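PDB 5T8V: putative uncharacterized protein from Chaetomium thermophilum, which probably helps load cohesin onto chromatin, the chain described here being the C-terminal, HEAT-repeat fragment of the loader Scc2. Local coordinates for residues Leu865-Ile869 against Val884-Tyr888; Phe857-Leu862 against Ile887-Leu892; Leu910-Val914 against Val925-Leu929. All blocks are in the same frame, centred on the assembly; numbering follows the deposited sequence.

Contact 1 (Leu865-Ile869 against Val884-Tyr888)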
loop_
_atom_site.group_PDB
_atom_site.type_symbol
_atom_site.label_atom_id
_atom_site.label_comp_id
_atom_site.label_asym_id
_atom_site.label_seq_id
_atom_site.Cartn_x
_atom_site.Cartn_y
_atom_site.Cartn_z
ATOM N N LEU A 865 -46.931 26.719 4.640
ATOM C CA LEU A 865 -46.115 27.753 4.022
ATOM C C LEU A 865 -46.888 29.043 3.786
ATOM O O LEU A 865 -46.275 30.058 3.442
ATOM C CB LEU A 865 -45.551 27.249 2.691
ATOM C CG LEU A 865 -44.764 25.935 2.741
ATOM C CD1 LEU A 865 -44.333 25.520 1.345
ATOM C CD2 LEU A 865 -43.556 26.054 3.659
ATOM N N ARG A 866 -48.211 29.024 3.971
ATOM C CA ARG A 866 -49.058 30.194 3.723
ATOM C C ARG A 866 -48.497 31.498 4.278
ATOM O O ARG A 866 -48.417 32.473 3.518
ATOM C CB ARG A 866 -50.448 29.918 4.316
ATOM C CG ARG A 866 -51.522 30.898 3.888
ATOM C CD ARG A 866 -51.966 30.635 2.462
ATOM N NE ARG A 866 -53.073 31.504 2.072
ATOM C CZ ARG A 866 -52.933 32.768 1.687
ATOM N NH1 ARG A 866 -51.727 33.323 1.642
ATOM N NH2 ARG A 866 -54.000 33.480 1.352
ATOM N N PRO A 867 -48.102 31.598 5.550
ATOM C CA PRO A 867 -47.611 32.891 6.055
ATOM C C PRO A 867 -46.328 33.358 5.391
ATOM O O PRO A 867 -46.062 34.567 5.378
ATOM C CB PRO A 867 -47.405 32.629 7.553
ATOM C CG PRO A 867 -47.225 31.157 7.662
ATOM C CD PRO A 867 -48.088 30.559 6.596
ATOM N N TYR A 868 -45.521 32.447 4.840
ATOM C CA TYR A 868 -44.320 32.869 4.129
ATOM C C TYR A 868 -44.661 33.681 2.886
ATOM O O TYR A 868 -43.890 34.561 2.493
ATOM C CB TYR A 868 -43.475 31.654 3.745
ATOM C CG TYR A 868 -42.755 31.000 4.904
ATOM C CD1 TYR A 868 -41.708 31.646 5.548
ATOM C CD2 TYR A 868 -43.109 29.733 5.343
ATOM C CE1 TYR A 868 -41.041 31.053 6.604
ATOM C CE2 TYR A 868 -42.448 29.129 6.398
ATOM C CZ TYR A 868 -41.414 29.795 7.024
ATOM O OH TYR A 868 -40.752 29.199 8.074
ATOM N N ILE A 869 -45.807 33.406 2.259
ATOM C CA ILE A 869 -46.191 34.139 1.057
ATOM C C ILE A 869 -46.584 35.568 1.405
ATOM O O ILE A 869 -46.213 36.517 0.704
ATOM C CB ILE A 869 -47.329 33.405 0.319
ATOM C CG1 ILE A 869 -46.821 32.109 -0.319
ATOM C CG2 ILE A 869 -47.946 34.293 -0.764
ATOM C CD1 ILE A 869 -46.809 30.924 0.614
ATOM N N VAL A 884 -40.457 28.916 -1.206
ATOM C CA VAL A 884 -41.894 28.671 -1.104
ATOM C C VAL A 884 -42.583 28.936 -2.438
ATOM O O VAL A 884 -43.471 28.177 -2.848
ATOM C CB VAL A 884 -42.515 29.503 0.036
ATOM C CG1 VAL A 884 -41.866 29.144 1.366
ATOM C CG2 VAL A 884 -42.398 30.995 -0.233
ATOM N N VAL A 885 -42.194 30.003 -3.143
ATOM C CA VAL A 885 -42.854 30.283 -4.417
ATOM C C VAL A 885 -42.546 29.188 -5.429
ATOM O O VAL A 885 -43.382 28.871 -6.282
ATOM C CB VAL A 885 -42.462 31.670 -4.963
ATOM C CG1 VAL A 885 -42.843 32.760 -3.972
ATOM C CG2 VAL A 885 -40.984 31.726 -5.277
ATOM N N VAL A 886 -41.354 28.590 -5.358
ATOM C CA VAL A 886 -41.038 27.483 -6.257
ATOM C C VAL A 886 -41.822 26.238 -5.861
ATOM O O VAL A 886 -42.254 25.461 -6.723
ATOM C CB VAL A 886 -39.521 27.223 -6.270
ATOM C CG1 VAL A 886 -39.199 25.885 -6.931
ATOM C CG2 VAL A 886 -38.812 28.349 -7.006
ATOM N N ILE A 887 -42.020 26.024 -4.561
ATOM C CA ILE A 887 -42.785 24.865 -4.116
ATOM C C ILE A 887 -44.237 24.986 -4.560
ATOM O O ILE A 887 -44.861 23.995 -4.954
ATOM C CB ILE A 887 -42.661 24.696 -2.591
ATOM C CG1 ILE A 887 -41.222 24.319 -2.224
ATOM C CG2 ILE A 887 -43.623 23.618 -2.084
ATOM C CD1 ILE A 887 -40.915 24.397 -0.743
ATOM N N TYR A 888 -44.803 26.195 -4.501
ATOM C CA TYR A 888 -46.141 26.401 -5.048
ATOM C C TYR A 888 -46.143 26.231 -6.562
ATOM O O TYR A 888 -47.064 25.627 -7.126
ATOM C CB TYR A 888 -46.660 27.791 -4.672
ATOM C CG TYR A 888 -47.281 27.902 -3.293
ATOM C CD1 TYR A 888 -47.160 26.877 -2.362
ATOM C CD2 TYR A 888 -48.002 29.032 -2.930
ATOM C CE1 TYR A 888 -47.732 26.980 -1.109
ATOM C CE2 TYR A 888 -48.578 29.143 -1.679
ATOM C CZ TYR A 888 -48.441 28.114 -0.774
ATOM O OH TYR A 888 -49.012 28.221 0.473
#

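Contact 2 (Phe857-Leu862 against Ile887-Leu892)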
loop_
_atom_site.group_PDB
_atom_site.type_symbol
_atom_site.label_atom_id
_atom_site.label_comp_id
_atom_site.label_asym_id
_atom_site.label_seq_id
_atom_site.Cartn_x
_atom_site.Cartn_y
_atom_site.Cartn_z
ATOM N N PHE A 857 -46.275 15.907 -2.223
ATOM C CA PHE A 857 -46.773 16.997 -1.401
ATOM C C PHE A 857 -48.295 16.980 -1.347
ATOM O O PHE A 857 -48.963 16.482 -2.256
ATOM C CB PHE A 857 -46.284 18.345 -1.940
ATOM C CG PHE A 857 -44.796 18.536 -1.832
ATOM C CD1 PHE A 857 -43.933 17.864 -2.683
ATOM C CD2 PHE A 857 -44.258 19.392 -0.885
ATOM C CE1 PHE A 857 -42.566 18.035 -2.585
ATOM C CE2 PHE A 857 -42.892 19.568 -0.785
ATOM C CZ PHE A 857 -42.045 18.889 -1.636
ATOM N N THR A 858 -48.838 17.535 -0.264
ATOM C CA THR A 858 -50.275 17.631 -0.061
ATOM C C THR A 858 -50.664 19.085 0.185
ATOM O O THR A 858 -49.833 19.921 0.550
ATOM C CB THR A 858 -50.736 16.763 1.119
ATOM O OG1 THR A 858 -50.213 17.291 2.345
ATOM C CG2 THR A 858 -50.261 15.328 0.949
ATOM N N PHE A 859 -51.950 19.376 -0.021
ATOM C CA PHE A 859 -52.436 20.743 0.142
ATOM C C PHE A 859 -52.270 21.225 1.578
ATOM O O PHE A 859 -51.884 22.376 1.814
ATOM C CB PHE A 859 -53.903 20.830 -0.282
ATOM C CG PHE A 859 -54.564 22.131 0.079
ATOM C CD1 PHE A 859 -54.498 23.219 -0.776
ATOM C CD2 PHE A 859 -55.257 22.265 1.272
ATOM C CE1 PHE A 859 -55.108 24.417 -0.446
ATOM C CE2 PHE A 859 -55.866 23.460 1.607
ATOM C CZ PHE A 859 -55.793 24.537 0.746
ATOM N N GLU A 860 -52.561 20.358 2.552
ATOM C CA GLU A 860 -52.528 20.778 3.949
ATOM C C GLU A 860 -51.165 21.340 4.330
ATOM O O GLU A 860 -51.075 22.280 5.128
ATOM C CB GLU A 860 -52.893 19.603 4.858
ATOM C CG GLU A 860 -54.338 19.146 4.733
ATOM C CD GLU A 860 -55.328 20.184 5.231
ATOM O OE1 GLU A 860 -54.887 21.227 5.759
ATOM O OE2 GLU A 860 -56.549 19.957 5.096
ATOM N N GLN A 861 -50.093 20.778 3.776
ATOM C CA GLN A 861 -48.750 21.248 4.086
ATOM C C GLN A 861 -48.304 22.401 3.197
ATOM O O GLN A 861 -47.301 23.051 3.511
ATOM C CB GLN A 861 -47.749 20.092 4.000
ATOM C CG GLN A 861 -47.747 19.313 2.689
ATOM C CD GLN A 861 -46.913 18.035 2.738
ATOM O OE1 GLN A 861 -46.653 17.433 1.700
ATOM N NE2 GLN A 861 -46.504 17.607 3.932
ATOM N N LEU A 862 -49.022 22.677 2.105
ATOM C CA LEU A 862 -48.861 23.958 1.430
ATOM C C LEU A 862 -49.502 25.088 2.223
ATOM O O LEU A 862 -49.111 26.248 2.058
ATOM C CB LEU A 862 -49.465 23.906 0.026
ATOM C CG LEU A 862 -48.492 23.532 -1.093
ATOM C CD1 LEU A 862 -47.858 22.174 -0.832
ATOM C CD2 LEU A 862 -49.205 23.550 -2.435
ATOM N N ILE A 887 -42.020 26.024 -4.561
ATOM C CA ILE A 887 -42.785 24.865 -4.116
ATOM C C ILE A 887 -44.237 24.986 -4.560
ATOM O O ILE A 887 -44.861 23.995 -4.954
ATOM C CB ILE A 887 -42.661 24.696 -2.591
ATOM C CG1 ILE A 887 -41.222 24.319 -2.224
ATOM C CG2 ILE A 887 -43.623 23.618 -2.084
ATOM C CD1 ILE A 887 -40.915 24.397 -0.743
ATOM N N TYR A 888 -44.803 26.195 -4.501
ATOM C CA TYR A 888 -46.141 26.401 -5.048
ATOM C C TYR A 888 -46.143 26.231 -6.562
ATOM O O TYR A 888 -47.064 25.627 -7.126
ATOM C CB TYR A 888 -46.660 27.791 -4.672
ATOM C CG TYR A 888 -47.281 27.902 -3.293
ATOM C CD1 TYR A 888 -47.160 26.877 -2.362
ATOM C CD2 TYR A 888 -48.002 29.032 -2.930
ATOM C CE1 TYR A 888 -47.732 26.980 -1.109
ATOM C CE2 TYR A 888 -48.578 29.143 -1.679
ATOM C CZ TYR A 888 -48.441 28.114 -0.774
ATOM O OH TYR A 888 -49.012 28.221 0.473
ATOM N N ARG A 889 -45.117 26.756 -7.230
ATOM C CA ARG A 889 -45.024 26.652 -8.681
ATOM C C ARG A 889 -45.051 25.196 -9.133
ATOM O O ARG A 889 -45.765 24.840 -10.078
ATOM C CB ARG A 889 -43.745 27.348 -9.151
ATOM C CG ARG A 889 -43.426 27.211 -10.629
ATOM C CD ARG A 889 -42.137 27.952 -10.948
ATOM N NE ARG A 889 -41.750 27.841 -12.350
ATOM C CZ ARG A 889 -40.703 28.460 -12.886
ATOM N NH1 ARG A 889 -39.935 29.243 -12.138
ATOM N NH2 ARG A 889 -40.423 28.303 -14.172
ATOM N N ARG A 890 -44.280 24.338 -8.463
ATOM C CA ARG A 890 -44.168 22.946 -8.882
ATOM C C ARG A 890 -45.331 22.102 -8.369
ATOM O O ARG A 890 -45.838 21.237 -9.091
ATOM C CB ARG A 890 -42.841 22.362 -8.393
ATOM C CG ARG A 890 -41.606 22.997 -9.017
ATOM C CD ARG A 890 -41.389 22.513 -10.442
ATOM N NE ARG A 890 -40.110 22.971 -10.986
ATOM C CZ ARG A 890 -39.937 24.086 -11.691
ATOM N NH1 ARG A 890 -40.962 24.886 -11.958
ATOM N NH2 ARG A 890 -38.728 24.406 -12.136
ATOM N N VAL A 891 -45.765 22.341 -7.134
ATOM C CA VAL A 891 -46.775 21.489 -6.512
ATOM C C VAL A 891 -48.169 21.861 -6.993
ATOM O O VAL A 891 -48.920 21.019 -7.497
ATOM C CB VAL A 891 -46.682 21.576 -4.978
ATOM C CG1 VAL A 891 -47.823 20.799 -4.319
ATOM C CG2 VAL A 891 -45.333 21.058 -4.492
ATOM N N LEU A 892 -48.537 23.128 -6.832
ATOM C CA LEU A 892 -49.934 23.524 -6.966
ATOM C C LEU A 892 -50.594 23.061 -8.260
ATOM O O LEU A 892 -51.766 22.653 -8.206
ATOM C CB LEU A 892 -50.034 25.049 -6.816
ATOM C CG LEU A 892 -51.360 25.638 -6.329
ATOM C CD1 LEU A 892 -51.969 24.864 -5.163
ATOM C CD2 LEU A 892 -51.121 27.073 -5.924
#

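Contact 3 (Leu910-Val914 against Val925-Leu929)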
loop_
_atom_site.group_PDB
_atom_site.type_symbol
_atom_site.label_atom_id
_atom_site.label_comp_id
_atom_site.label_asym_id
_atom_site.label_seq_id
_atom_site.Cartn_x
_atom_site.Cartn_y
_atom_site.Cartn_z
ATOM N N LEU A 910 -49.808 37.963 -3.690
ATOM C CA LEU A 910 -48.555 37.704 -4.380
ATOM C C LEU A 910 -48.295 38.656 -5.538
ATOM O O LEU A 910 -47.176 38.675 -6.060
ATOM C CB LEU A 910 -48.542 36.259 -4.901
ATOM C CG LEU A 910 -47.204 35.674 -5.346
ATOM C CD1 LEU A 910 -46.267 35.535 -4.154
ATOM C CD2 LEU A 910 -47.426 34.329 -6.018
ATOM N N LEU A 911 -49.286 39.438 -5.953
ATOM C CA LEU A 911 -49.104 40.364 -7.060
ATOM C C LEU A 911 -48.377 41.635 -6.626
ATOM O O LEU A 911 -47.410 42.034 -7.286
ATOM C CB LEU A 911 -50.453 40.720 -7.684
ATOM C CG LEU A 911 -50.342 41.489 -9.000
ATOM C CD1 LEU A 911 -51.361 40.975 -10.003
ATOM C CD2 LEU A 911 -50.515 42.987 -8.772
ATOM N N PRO A 912 -48.798 42.305 -5.547
ATOM C CA PRO A 912 -48.154 43.590 -5.213
ATOM C C PRO A 912 -46.653 43.491 -4.996
ATOM O O PRO A 912 -45.942 44.478 -5.228
ATOM C CB PRO A 912 -48.886 44.030 -3.936
ATOM C CG PRO A 912 -49.548 42.813 -3.416
ATOM C CD PRO A 912 -49.882 41.985 -4.601
ATOM N N VAL A 913 -46.141 42.334 -4.565
ATOM C CA VAL A 913 -44.704 42.188 -4.351
ATOM C C VAL A 913 -43.914 42.271 -5.646
ATOM O O VAL A 913 -42.688 42.415 -5.606
ATOM C CB VAL A 913 -44.370 40.857 -3.641
ATOM C CG1 VAL A 913 -45.259 40.662 -2.411
ATOM C CG2 VAL A 913 -44.502 39.673 -4.593
ATOM N N VAL A 914 -44.586 42.178 -6.795
ATOM C CA VAL A 914 -43.915 42.298 -8.081
ATOM C C VAL A 914 -43.165 43.616 -8.207
ATOM O O VAL A 914 -42.201 43.707 -8.974
ATOM C CB VAL A 914 -44.950 42.141 -9.217
ATOM C CG1 VAL A 914 -44.383 42.603 -10.555
ATOM C CG2 VAL A 914 -45.411 40.696 -9.308
ATOM N N VAL A 925 -41.761 34.019 -8.801
ATOM C CA VAL A 925 -43.074 34.506 -8.377
ATOM C C VAL A 925 -43.947 34.813 -9.586
ATOM O O VAL A 925 -45.166 34.615 -9.551
ATOM C CB VAL A 925 -42.942 35.733 -7.456
ATOM C CG1 VAL A 925 -42.348 36.883 -8.196
ATOM C CG2 VAL A 925 -44.293 36.117 -6.902
ATOM N N MET A 926 -43.350 35.324 -10.666
ATOM C CA MET A 926 -44.123 35.564 -11.880
ATOM C C MET A 926 -44.614 34.247 -12.468
ATOM O O MET A 926 -45.783 34.122 -12.856
ATOM C CB MET A 926 -43.282 36.334 -12.899
ATOM C CG MET A 926 -44.033 36.708 -14.175
ATOM S SD MET A 926 -45.409 37.849 -13.892
ATOM C CE MET A 926 -44.524 39.373 -13.551
ATOM N N ALA A 927 -43.730 33.248 -12.538
ATOM C CA ALA A 927 -44.155 31.914 -12.949
ATOM C C ALA A 927 -45.326 31.436 -12.100
ATOM O O ALA A 927 -46.337 30.953 -12.624
ATOM C CB ALA A 927 -42.982 30.940 -12.846
ATOM N N CYS A 928 -45.208 31.581 -10.778
ATOM C CA CYS A 928 -46.284 31.161 -9.889
ATOM C C CYS A 928 -47.580 31.900 -10.206
ATOM O O CYS A 928 -48.661 31.298 -10.209
ATOM C CB CYS A 928 -45.872 31.387 -8.435
ATOM S SG CYS A 928 -46.937 30.582 -7.224
ATOM N N LEU A 929 -47.493 33.203 -10.477
ATOM C CA LEU A 929 -48.679 33.965 -10.860
ATOM C C LEU A 929 -49.336 33.366 -12.097
ATOM O O LEU A 929 -50.546 33.116 -12.113
ATOM C CB LEU A 929 -48.309 35.428 -11.109
ATOM C CG LEU A 929 -48.000 36.302 -9.891
ATOM C CD1 LEU A 929 -47.483 37.663 -10.340
ATOM C CD2 LEU A 929 -49.231 36.463 -9.008
#

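Contact 1 (Leu865-Ile869 against Val884-Tyr888)
This is a buried apolar contact between two neighbouring helical elements of the solenoid: the short helix 866-870, with Leu-865 just ahead of it, packs against helix 878-891. The pair is consistent with the two helices of one HEAT repeat. The backbones come closest where the CA atoms of Leu-865 and Val-884 stand 6.7 Å apart. Val-884 touches three partners: its CG1 is 4.2 Å from Leu-865 CD2 and 3.8 Å from Tyr-868 CB, and its CG2 is 4.5 Å from Ile-869 CD1. One turn further along, Tyr-888 lays its ring between the two helices. Ile-869 CD1 approaches Tyr-888 CE2 to 3.4 Å, and Leu-865 CB sits 4.4 Å from Tyr-888 CE1. Leu-865 also touches Ile-887, CD1 to CG2 at 4.0 Å.

The polar ends point past this seam. Tyr-888 OH passes close to the chain at Leu-865 and Arg-866 but makes its hydrogen bond to Leu-862 O, while Arg-866, its CB directed away, forms a salt bridge with Glu-909 on helix 900-910. Leu-843 of helix 839-852 also packs on Leu-865. With 342 Å² buried, mostly apolar side-chain packing and no hydrogen bond between the segments, the pairing of these helices depends here on complementary shape and exclusion of water rather than on directional bonds.

Contact 2 (Phe857-Leu862 against Ile887-Leu892)
Leu-862 gives up the most surface here, 107 Å², and helix 878-891 meets both its side chain and its backbone. Its CG lies 3.5 Å from Tyr-888 CE1, and its CD2 sits 3.6 Å from Val-891 CG1 and 4.1 Å from Leu-892 CD1, so one leucine fills the space between Tyr-888, Val-891 and Leu-892. Its carbonyl is engaged too: Tyr-888 OH donates a short hydrogen bond to Leu-862 O, 2.5 Å, with the oxygen near the ring plane. Leu-862 lies on the weakly bonded helix at about 859-862, so the bond joins the chain leading to helix 866-870 to helix 878-891.

Val-891, next with 65 Å², works in two directions. While CG1 faces Leu-862, its CG2 stands over the ring of Phe-857 in a CH-pi contact, 4.1 Å from the centroid and 26° off the normal. The nearest CA atoms pair Phe-857 with Val-891 at 6.8 Å and Leu-862 with Tyr-888 at 7.4 Å, consistent with packing inside a HEAT repeat.

Phe-857, with 52 Å² covered, precedes the helical turn and points its CB inward. Its CE2 also touches Ile-887 CG2 at 4.3 Å, and the ring continues onto Leu-846 and Ala-850 of helix 839-852. Within the same segment, Gln-861 OE1 accepts a 2.9 Å hydrogen bond from Thr-858 N.

Contact 3 (Leu910-Val914 against Val925-Leu929)
In this HEAT-repeat solenoid, the chain leaving helix 900-910 turns back on itself and packs against helix 919-935, as the link between two helices of a repeat does. Residues 910-914 form the first part of that link, with 912-914 in 3-10 form and Val-914 N bonded to Leu-911 O at 2.9 Å.

Leu-910 adopts the t,p rotamer, which carries its branch point inward: CG packs on Val-925 CG2, while CD2 lies 4.0 Å from Cys-928 SG. Val-925 has chi1 near +60° (p), an uncommon choice for valine in a helix, and its CG2 is set between Leu-910 and Val-913, the latter through Val-913 CG2 at 4.2 Å. Leu-929 is m,t and spreads its methyls over two partners: CD2 meets Leu-910 CD2 at 4.1 Å, and CD1 meets Val-914 CG2 at 3.8 Å. Val-914, in t, directs CG1 towards Met-926. The methionine's CB starts out pointing away from the turn, yet its t,p,p conformation curls the side chain round so that CE arrives 4.4 Å from Val-914 CG1. Leu-911 points away and offers mainly backbone, its N lying 4.3 Å from Leu-929 CD2.

Beyond the pair, Val-914 O accepts a hydrogen bond from Arg-975 NH2 of helix 969-986, and Leu-942 packs on Leu-929. The tightest approach of all is Leu-910 CG to Val-925 CG2, 3.3 Å.

All three contacts are buried, and none belongs to the surface of the solenoid. Contacts 1 and 2 share Ile-887 and Tyr-888 on helix 878-891 and lie about 8 Å apart, centre to centre; contact 3 belongs to the next helical pair. Their chemistry differs: contacts 1 and 3 are essentially apolar, without hydrogen bonds between their segments, whereas contact 2 adds a hydrogen bond to Leu-862 O and a CH-pi contact at Phe-857. The pairs also touch each other. Tyr-888 CB meets Cys-928 SG at 3.8 Å, and Ile-869 CG2 meets Leu-910 CD1 at 4.0 Å, so successive pairs share a continuous hydrophobic core.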